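Local coordinates for microcin B17-processing protein McbD (Escherichia coli str. K-12 substr. MG1655, PDB 6GRH), which is the YcaO-family subunit of the octameric microcin B17 synthetase, needed to process the inactive McbA precursor into the active peptide, at residues I38-S42 with E57-R62; A160-L165 with Y354-V358. The protein carries 1 engineered substitution. Residue numbers count along the deposited sequence, not the author numbering.

Both segments of contact 1 precede those of contact 2 in the sequence; the contact centres lie about 16 Å apart. Contact 1 joins the N-terminal antiparallel sheet, through its edge strand 41-45, to helix 47-66. Contact 2 packs helix 157-180 on strand 350-358 of the six-stranded sheet. The two meet through Phe59 and Tyr354, where Phe59 CD1 packs 3.3 Å from Tyr354 OH. Thr355 and Ile357 face helix 157-180, whereas Tyr354 and Lys356 emerge on the other face of the strand and touch helix 47-66. The strand is thus sandwiched between two helices, and the YcaO fold is built here from distant parts of the sequence, alongside a McbB chain.

Contact 1: I38-S42 with E57-R62; sequences ITPAS and EYFERR
Residues 38-40 form an extended loop leading into strand 41-45, and residues 57-62 belong to helix 47-66, which folds back against that loop in the opposite sense. The CA atoms of Ala41 and Tyr58 lie 5.2 Å apart, those of Ile38 and Arg62 6.5 Å. The CA-to-CB bonds of Ile38 and Ala41 point toward the helix. Ile38, with chi1 p and chi2 t, brings CD1 to 3.5 Å from Tyr58 CD1 and CG2 to 3.8 Å from Arg61 O. Ala41 CB rests against the helix, 3.5 Å from Tyr58 N, 3.6 Å from Glu57 CG and 4.0 Å from Tyr58 CB. Arg61 (chi1 m) reaches along the loop: NH2 donates to Thr39 O at 3.0 Å and weakly to Pro40 O at 2.5 Å, with Ala41 CB over one guanidinium face. One turn back, Glu57 OE2 forms a 2.5 Å salt bridge with Arg61 NH1. A water accepts from Arg61 NH1 and Ser42 N, both at 2.9 Å. Tyr58 OH bonds Asp34, and Arg62 pairs with Glu67. The helix packs on the loop entering the edge strand of the N-terminal antiparallel sheet, its i to i+4 salt-bridged arginine bonding the Thr39 carbonyl and, weakly, that of Pro40.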
ATOM      1  N   ILE E  38      -8.690 -14.475  34.776  1.00 27.69           N
ATOM      2  CA  ILE E  38      -9.819 -15.410  34.547  1.00 28.30           C
ATOM      3  C   ILE E  38      -9.324 -16.494  33.598  1.00 28.77           C
ATOM      4  O   ILE E  38      -8.255 -16.343  33.001  1.00 29.08           O
ATOM      5  CB  ILE E  38     -11.050 -14.723  33.943  1.00 28.17           C
ATOM      6  CG1 ILE E  38     -10.694 -13.979  32.651  1.00 28.23           C
ATOM      7  CG2 ILE E  38     -11.668 -13.765  34.946  1.00 28.21           C
ATOM      8  CD1 ILE E  38     -11.888 -13.502  31.850  1.00 28.17           C
ATOM      9  N   THR E  39     -10.069 -17.576  33.427  1.00 29.08           N
ATOM     10  CA  THR E  39      -9.693 -18.550  32.400  1.00 30.17           C
ATOM     11  C   THR E  39     -10.102 -17.948  31.033  1.00 29.39           C
ATOM     12  O   THR E  39     -10.982 -17.105  30.983  1.00 29.39           O
ATOM     13  CB  THR E  39     -10.381 -19.901  32.599  1.00 31.53           C
ATOM     14  OG1 THR E  39     -11.793 -19.706  32.576  1.00 31.49           O
ATOM     15  CG2 THR E  39      -9.971 -20.543  33.922  1.00 32.71           C
ATOM     16  N   PRO E  40      -9.452 -18.358  29.939  1.00 29.77           N
ATOM     17  CA  PRO E  40      -9.722 -17.712  28.640  1.00 29.62           C
ATOM     18  C   PRO E  40     -11.214 -17.727  28.250  1.00 29.50           C
ATOM     19  O   PRO E  40     -11.908 -18.702  28.492  1.00 30.01           O
ATOM     20  CB  PRO E  40      -8.915 -18.553  27.653  1.00 29.63           C
ATOM     21  CG  PRO E  40      -7.872 -19.211  28.458  1.00 30.28           C
ATOM     22  CD  PRO E  40      -8.376 -19.358  29.854  1.00 30.26           C
ATOM     23  N   ALA E  41     -11.704 -16.639  27.699  1.00 29.06           N
ATOM     24  CA  ALA E  41     -13.103 -16.517  27.335  1.00 29.24           C
ATOM     25  C   ALA E  41     -13.254 -16.725  25.840  1.00 29.22           C
ATOM     26  O   ALA E  41     -12.509 -16.124  25.049  1.00 30.36           O
ATOM     27  CB  ALA E  41     -13.590 -15.133  27.720  1.00 29.65           C
ATOM     28  N   SER E  42     -14.222 -17.538  25.422  1.00 29.52           N
ATOM     29  CA  SER E  42     -14.394 -17.773  23.998  1.00 29.37           C
ATOM     30  C   SER E  42     -15.850 -17.953  23.581  1.00 29.37           C
ATOM     31  O   SER E  42     -16.715 -18.148  24.413  1.00 29.29           O
ATOM     32  CB  SER E  42     -13.605 -19.009  23.607  1.00 30.18           C
ATOM     33  OG  SER E  42     -14.145 -20.134  24.256  1.00 31.59           O
ATOM     34  N   GLU E  57     -18.415 -12.745  26.955  1.00 28.18           N
ATOM     35  CA  GLU E  57     -17.953 -13.761  27.895  1.00 29.89           C
ATOM     36  C   GLU E  57     -16.824 -13.215  28.785  1.00 28.27           C
ATOM     37  O   GLU E  57     -16.823 -13.434  30.004  1.00 27.24           O
ATOM     38  CB  GLU E  57     -17.477 -14.994  27.110  1.00 33.66           C
ATOM     39  CG  GLU E  57     -16.991 -16.190  27.931  1.00 38.55           C
ATOM     40  CD  GLU E  57     -18.102 -16.865  28.705  1.00 41.58           C
ATOM     41  OE1 GLU E  57     -19.186 -17.056  28.134  1.00 43.59           O
ATOM     42  OE2 GLU E  57     -17.880 -17.173  29.896  1.00 47.27           O
ATOM     43  N   TYR E  58     -15.895 -12.485  28.173  1.00 26.02           N
ATOM     44  CA  TYR E  58     -14.831 -11.845  28.910  1.00 25.76           C
ATOM     45  C   TYR E  58     -15.376 -10.818  29.918  1.00 25.06           C
ATOM     46  O   TYR E  58     -14.985 -10.854  31.083  1.00 24.94           O
ATOM     47  CB  TYR E  58     -13.835 -11.145  27.955  1.00 25.58           C
ATOM     48  CG  TYR E  58     -12.826 -10.357  28.723  1.00 25.89           C
ATOM     49  CD1 TYR E  58     -11.815 -11.003  29.386  1.00 26.67           C
ATOM     50  CD2 TYR E  58     -12.905  -8.977  28.817  1.00 26.20           C
ATOM     51  CE1 TYR E  58     -10.875 -10.303  30.126  1.00 27.62           C
ATOM     52  CE2 TYR E  58     -11.964  -8.263  29.571  1.00 26.99           C
ATOM     53  CZ  TYR E  58     -10.970  -8.934  30.223  1.00 27.14           C
ATOM     54  OH  TYR E  58     -10.032  -8.257  30.940  1.00 28.58           O
ATOM     55  N   PHE E  59     -16.232  -9.900  29.472  1.00 24.51           N
ATOM     56  CA  PHE E  59     -16.791  -8.896  30.376  1.00 25.47           C
ATOM     57  C   PHE E  59     -17.550  -9.574  31.534  1.00 25.75           C
ATOM     58  O   PHE E  59     -17.412  -9.163  32.690  1.00 24.73           O
ATOM     59  CB  PHE E  59     -17.748  -7.946  29.673  1.00 26.04           C
ATOM     60  CG  PHE E  59     -17.118  -6.687  29.156  1.00 27.51           C
ATOM     61  CD1 PHE E  59     -17.132  -5.527  29.934  1.00 28.61           C
ATOM     62  CD2 PHE E  59     -16.598  -6.615  27.864  1.00 28.15           C
ATOM     63  CE1 PHE E  59     -16.583  -4.333  29.455  1.00 29.29           C
ATOM     64  CE2 PHE E  59     -16.050  -5.423  27.366  1.00 28.85           C
ATOM     65  CZ  PHE E  59     -16.056  -4.274  28.154  1.00 29.16           C
ATOM     66  N   GLU E  60     -18.334 -10.598  31.202  1.00 26.20           N
ATOM     67  CA  GLU E  60     -19.118 -11.330  32.204  1.00 28.11           C
ATOM     68  C   GLU E  60     -18.222 -11.964  33.275  1.00 28.07           C
ATOM     69  O   GLU E  60     -18.397 -11.724  34.448  1.00 27.92           O
ATOM     70  CB  GLU E  60     -19.938 -12.441  31.547  1.00 29.43           C
ATOM     71  CG  GLU E  60     -20.777 -13.230  32.534  1.00 31.93           C
ATOM     72  CD  GLU E  60     -21.167 -14.603  32.009  1.00 34.21           C
ATOM     73  OE1 GLU E  60     -21.645 -14.657  30.865  1.00 35.63           O
ATOM     74  OE2 GLU E  60     -20.998 -15.610  32.754  1.00 37.27           O
ATOM     75  N   ARG E  61     -17.290 -12.792  32.839  1.00 28.95           N
ATOM     76  CA  ARG E  61     -16.405 -13.509  33.744  1.00 30.70           C
ATOM     77  C   ARG E  61     -15.494 -12.598  34.534  1.00 29.14           C
ATOM     78  O   ARG E  61     -15.271 -12.833  35.733  1.00 28.78           O
ATOM     79  CB  ARG E  61     -15.611 -14.575  32.988  1.00 33.28           C
ATOM     80  CG  ARG E  61     -16.560 -15.615  32.394  1.00 37.31           C
ATOM     81  CD  ARG E  61     -16.137 -17.044  32.651  1.00 39.64           C
ATOM     82  NE  ARG E  61     -14.942 -17.309  31.889  1.00 42.22           N
ATOM     83  CZ  ARG E  61     -14.866 -18.052  30.789  1.00 44.30           C
ATOM     84  NH1 ARG E  61     -15.924 -18.677  30.269  1.00 46.02           N
ATOM     85  NH2 ARG E  61     -13.684 -18.202  30.224  1.00 45.34           N
ATOM     86  N   ARG E  62     -14.997 -11.545  33.901  1.00 27.36           N
ATOM     87  CA  ARG E  62     -14.202 -10.573  34.627  1.00 27.91           C
ATOM     88  C   ARG E  62     -15.010  -9.910  35.743  1.00 27.13           C
ATOM     89  O   ARG E  62     -14.505  -9.710  36.859  1.00 26.91           O
ATOM     90  CB  ARG E  62     -13.608  -9.514  33.703  1.00 28.93           C
ATOM     91  CG  ARG E  62     -12.689  -8.557  34.451  1.00 29.75           C
ATOM     92  CD  ARG E  62     -12.061  -7.546  33.503  1.00 30.66           C
ATOM     93  NE  ARG E  62     -13.041  -6.647  32.871  1.00 30.93           N
ATOM     94  CZ  ARG E  62     -12.718  -5.550  32.179  1.00 31.51           C
ATOM     95  NH1 ARG E  62     -11.445  -5.167  31.986  1.00 32.46           N
ATOM     96  NH2 ARG E  62     -13.665  -4.802  31.699  1.00 31.94           N
TER
HETATM   97  O   HOH W   1     -15.140 -19.357  27.533  1.00 41.40           O

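Contact 2: A160-L165 with Y354-V358; sequences AIEGSL and YTKIV
Helix 160-165 lies across strand 354-358 with their axes 7.6 Å apart at closest approach and a signed crossing angle of -40°, helix and strand running in roughly the same N-to-C direction. Ala160 sits opposite Thr355 (CA to CA 6.1 Å) and Ser164 opposite Ile357 (5.9 Å), so one helical turn spans two strand residues. As in a helix packed on the face of an antiparallel sheet, the alternate strand residues Thr355 and Ile357 point toward the helix; Tyr354 and Lys356 point away. Thr355 OG1 (chi1 p) is within hydrogen-bonding distance of two acceptors, Ser164 OG at 2.9 Å and, more weakly, Ala160 O at 3.2 Å, which compete for its one proton. Ala160 O is satisfied by the helical bond from Ser164 N at 2.8 Å, and Ser164 OG, with chi1 m, donates to the carbonyl of Gly150 and so can accept from Thr355. Leu165 N donates to Ile161 O at 2.7 Å. The rest is apolar: Ile357 (m, t) places CD1 3.5 Å from Leu165 CG and 4.2 Å from Ile161 CG2, while its CG1 lies 3.7 Å from Ser164 CB. Lys356 NZ is satisfied outside the two segments, by the carbonyls of Cys149 and Asp147, and Tyr354 OH bonds Glu345. The backbone of the strand is paired on both sides: Thr355 with Ser152 and Ile357 with Gly150, and Tyr354, Lys356 and Val358 with strand 339-347. Strand 350-358 lies inside the sheet, between strands 151-154 and 339-347, with helix 157-180 on one face and, through Tyr354 and Lys356, helix 47-66 on the other.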
ATOM      1  N   ALA E 160     -29.745  -8.751  28.656  1.00 31.03           N
ATOM      2  CA  ALA E 160     -28.962  -9.417  29.715  1.00 30.59           C
ATOM      3  C   ALA E 160     -29.888 -10.339  30.521  1.00 30.51           C
ATOM      4  O   ALA E 160     -29.545 -11.505  30.753  1.00 29.48           O
ATOM      5  CB  ALA E 160     -28.234  -8.404  30.618  1.00 30.01           C
ATOM      6  N   ILE E 161     -31.057  -9.828  30.904  1.00 31.02           N
ATOM      7  CA  ILE E 161     -32.050 -10.633  31.641  1.00 33.10           C
ATOM      8  C   ILE E 161     -32.468 -11.874  30.826  1.00 34.26           C
ATOM      9  O   ILE E 161     -32.492 -12.989  31.361  1.00 34.18           O
ATOM     10  CB  ILE E 161     -33.311  -9.827  32.071  1.00 33.87           C
ATOM     11  CG1 ILE E 161     -32.936  -8.774  33.111  1.00 34.16           C
ATOM     12  CG2 ILE E 161     -34.366 -10.748  32.689  1.00 34.47           C
ATOM     13  CD1 ILE E 161     -33.997  -7.723  33.373  1.00 34.58           C
ATOM     14  N   GLU E 162     -32.795 -11.669  29.553  1.00 34.81           N
ATOM     15  CA  GLU E 162     -33.076 -12.779  28.610  1.00 36.69           C
ATOM     16  C   GLU E 162     -31.941 -13.813  28.563  1.00 34.41           C
ATOM     17  O   GLU E 162     -32.197 -15.015  28.628  1.00 33.59           O
ATOM     18  CB  GLU E 162     -33.341 -12.213  27.211  1.00 40.19           C
ATOM     19  CG  GLU E 162     -34.020 -13.151  26.236  1.00 45.08           C
ATOM     20  CD  GLU E 162     -34.651 -12.425  25.051  1.00 48.88           C
ATOM     21  OE1 GLU E 162     -34.262 -11.268  24.756  1.00 52.94           O
ATOM     22  OE2 GLU E 162     -35.540 -13.022  24.403  1.00 54.20           O
ATOM     23  N   GLY E 163     -30.688 -13.342  28.483  1.00 32.13           N
ATOM     24  CA  GLY E 163     -29.533 -14.229  28.495  1.00 30.96           C
ATOM     25  C   GLY E 163     -29.411 -14.993  29.814  1.00 30.64           C
ATOM     26  O   GLY E 163     -29.114 -16.185  29.824  1.00 30.12           O
ATOM     27  N   SER E 164     -29.626 -14.298  30.934  1.00 30.48           N
ATOM     28  CA  SER E 164     -29.588 -14.927  32.251  1.00 30.05           C
ATOM     29  C   SER E 164     -30.715 -15.963  32.401  1.00 31.01           C
ATOM     30  O   SER E 164     -30.486 -17.062  32.885  1.00 30.80           O
ATOM     31  CB  SER E 164     -29.675 -13.884  33.353  1.00 29.68           C
ATOM     32  OG  SER E 164     -28.416 -13.247  33.493  1.00 29.39           O
ATOM     33  N   LEU E 165     -31.916 -15.605  31.978  1.00 31.82           N
ATOM     34  CA  LEU E 165     -33.056 -16.538  31.987  1.00 33.53           C
ATOM     35  C   LEU E 165     -32.788 -17.810  31.188  1.00 33.21           C
ATOM     36  O   LEU E 165     -33.166 -18.900  31.632  1.00 32.32           O
ATOM     37  CB  LEU E 165     -34.306 -15.893  31.405  1.00 34.38           C
ATOM     38  CG  LEU E 165     -35.192 -15.091  32.338  1.00 36.75           C
ATOM     39  CD1 LEU E 165     -36.284 -14.398  31.515  1.00 37.35           C
ATOM     40  CD2 LEU E 165     -35.820 -15.984  33.400  1.00 37.54           C
ATOM     41  N   TYR E 354     -24.543  -6.338  33.529  1.00 25.34           N
ATOM     42  CA  TYR E 354     -24.198  -7.648  34.068  1.00 26.04           C
ATOM     43  C   TYR E 354     -25.397  -8.073  34.893  1.00 27.24           C
ATOM     44  O   TYR E 354     -25.931  -7.254  35.677  1.00 28.11           O
ATOM     45  CB  TYR E 354     -22.970  -7.568  34.969  1.00 26.03           C
ATOM     46  CG  TYR E 354     -21.820  -6.795  34.395  1.00 25.92           C
ATOM     47  CD1 TYR E 354     -21.752  -5.415  34.524  1.00 26.63           C
ATOM     48  CD2 TYR E 354     -20.779  -7.444  33.738  1.00 25.85           C
ATOM     49  CE1 TYR E 354     -20.669  -4.690  33.997  1.00 26.44           C
ATOM     50  CE2 TYR E 354     -19.705  -6.744  33.204  1.00 25.46           C
ATOM     51  CZ  TYR E 354     -19.641  -5.374  33.349  1.00 26.10           C
ATOM     52  OH  TYR E 354     -18.564  -4.682  32.833  1.00 26.91           O
ATOM     53  N   THR E 355     -25.845  -9.308  34.709  1.00 26.71           N
ATOM     54  CA  THR E 355     -26.983  -9.809  35.471  1.00 27.43           C
ATOM     55  C   THR E 355     -26.729 -11.238  35.907  1.00 27.78           C
ATOM     56  O   THR E 355     -26.020 -11.979  35.224  1.00 26.83           O
ATOM     57  CB  THR E 355     -28.298  -9.813  34.657  1.00 27.82           C
ATOM     58  OG1 THR E 355     -28.058 -10.417  33.388  1.00 28.44           O
ATOM     59  CG2 THR E 355     -28.836  -8.409  34.462  1.00 28.22           C
ATOM     60  N   LYS E 356     -27.358 -11.627  37.016  1.00 28.76           N
ATOM     61  CA  LYS E 356     -27.443 -13.035  37.412  1.00 30.27           C
ATOM     62  C   LYS E 356     -28.815 -13.293  38.014  1.00 31.08           C
ATOM     63  O   LYS E 356     -29.257 -12.573  38.921  1.00 30.37           O
ATOM     64  CB  LYS E 356     -26.352 -13.416  38.415  1.00 31.30           C
ATOM     65  CG  LYS E 356     -26.304 -14.912  38.797  1.00 33.07           C
ATOM     66  CD  LYS E 356     -25.337 -15.111  39.950  1.00 34.75           C
ATOM     67  CE  LYS E 356     -25.267 -16.528  40.519  1.00 36.45           C
ATOM     68  NZ  LYS E 356     -24.497 -17.432  39.628  1.00 36.66           N
ATOM     69  N   ILE E 357     -29.486 -14.301  37.472  1.00 31.93           N
ATOM     70  CA  ILE E 357     -30.748 -14.745  37.990  1.00 33.55           C
ATOM     71  C   ILE E 357     -30.490 -15.843  39.001  1.00 34.36           C
ATOM     72  O   ILE E 357     -29.832 -16.835  38.679  1.00 35.50           O
ATOM     73  CB  ILE E 357     -31.721 -15.165  36.867  1.00 34.11           C
ATOM     74  CG1 ILE E 357     -32.112 -13.899  36.106  1.00 34.50           C
ATOM     75  CG2 ILE E 357     -32.944 -15.843  37.476  1.00 35.16           C
ATOM     76  CD1 ILE E 357     -33.113 -14.063  35.010  1.00 35.36           C
ATOM     77  N   VAL E 358     -31.034 -15.628  40.201  1.00 34.36           N
ATOM     78  CA  VAL E 358     -30.814 -16.429  41.396  1.00 35.58           C
ATOM     79  C   VAL E 358     -32.153 -16.748  42.048  1.00 35.41           C
ATOM     80  O   VAL E 358     -32.970 -15.848  42.237  1.00 36.17           O
ATOM     81  CB  VAL E 358     -30.015 -15.647  42.472  1.00 35.92           C
ATOM     82  CG1 VAL E 358     -29.842 -16.474  43.742  1.00 37.88           C
ATOM     83  CG2 VAL E 358     -28.661 -15.230  41.940  1.00 35.90           C
TER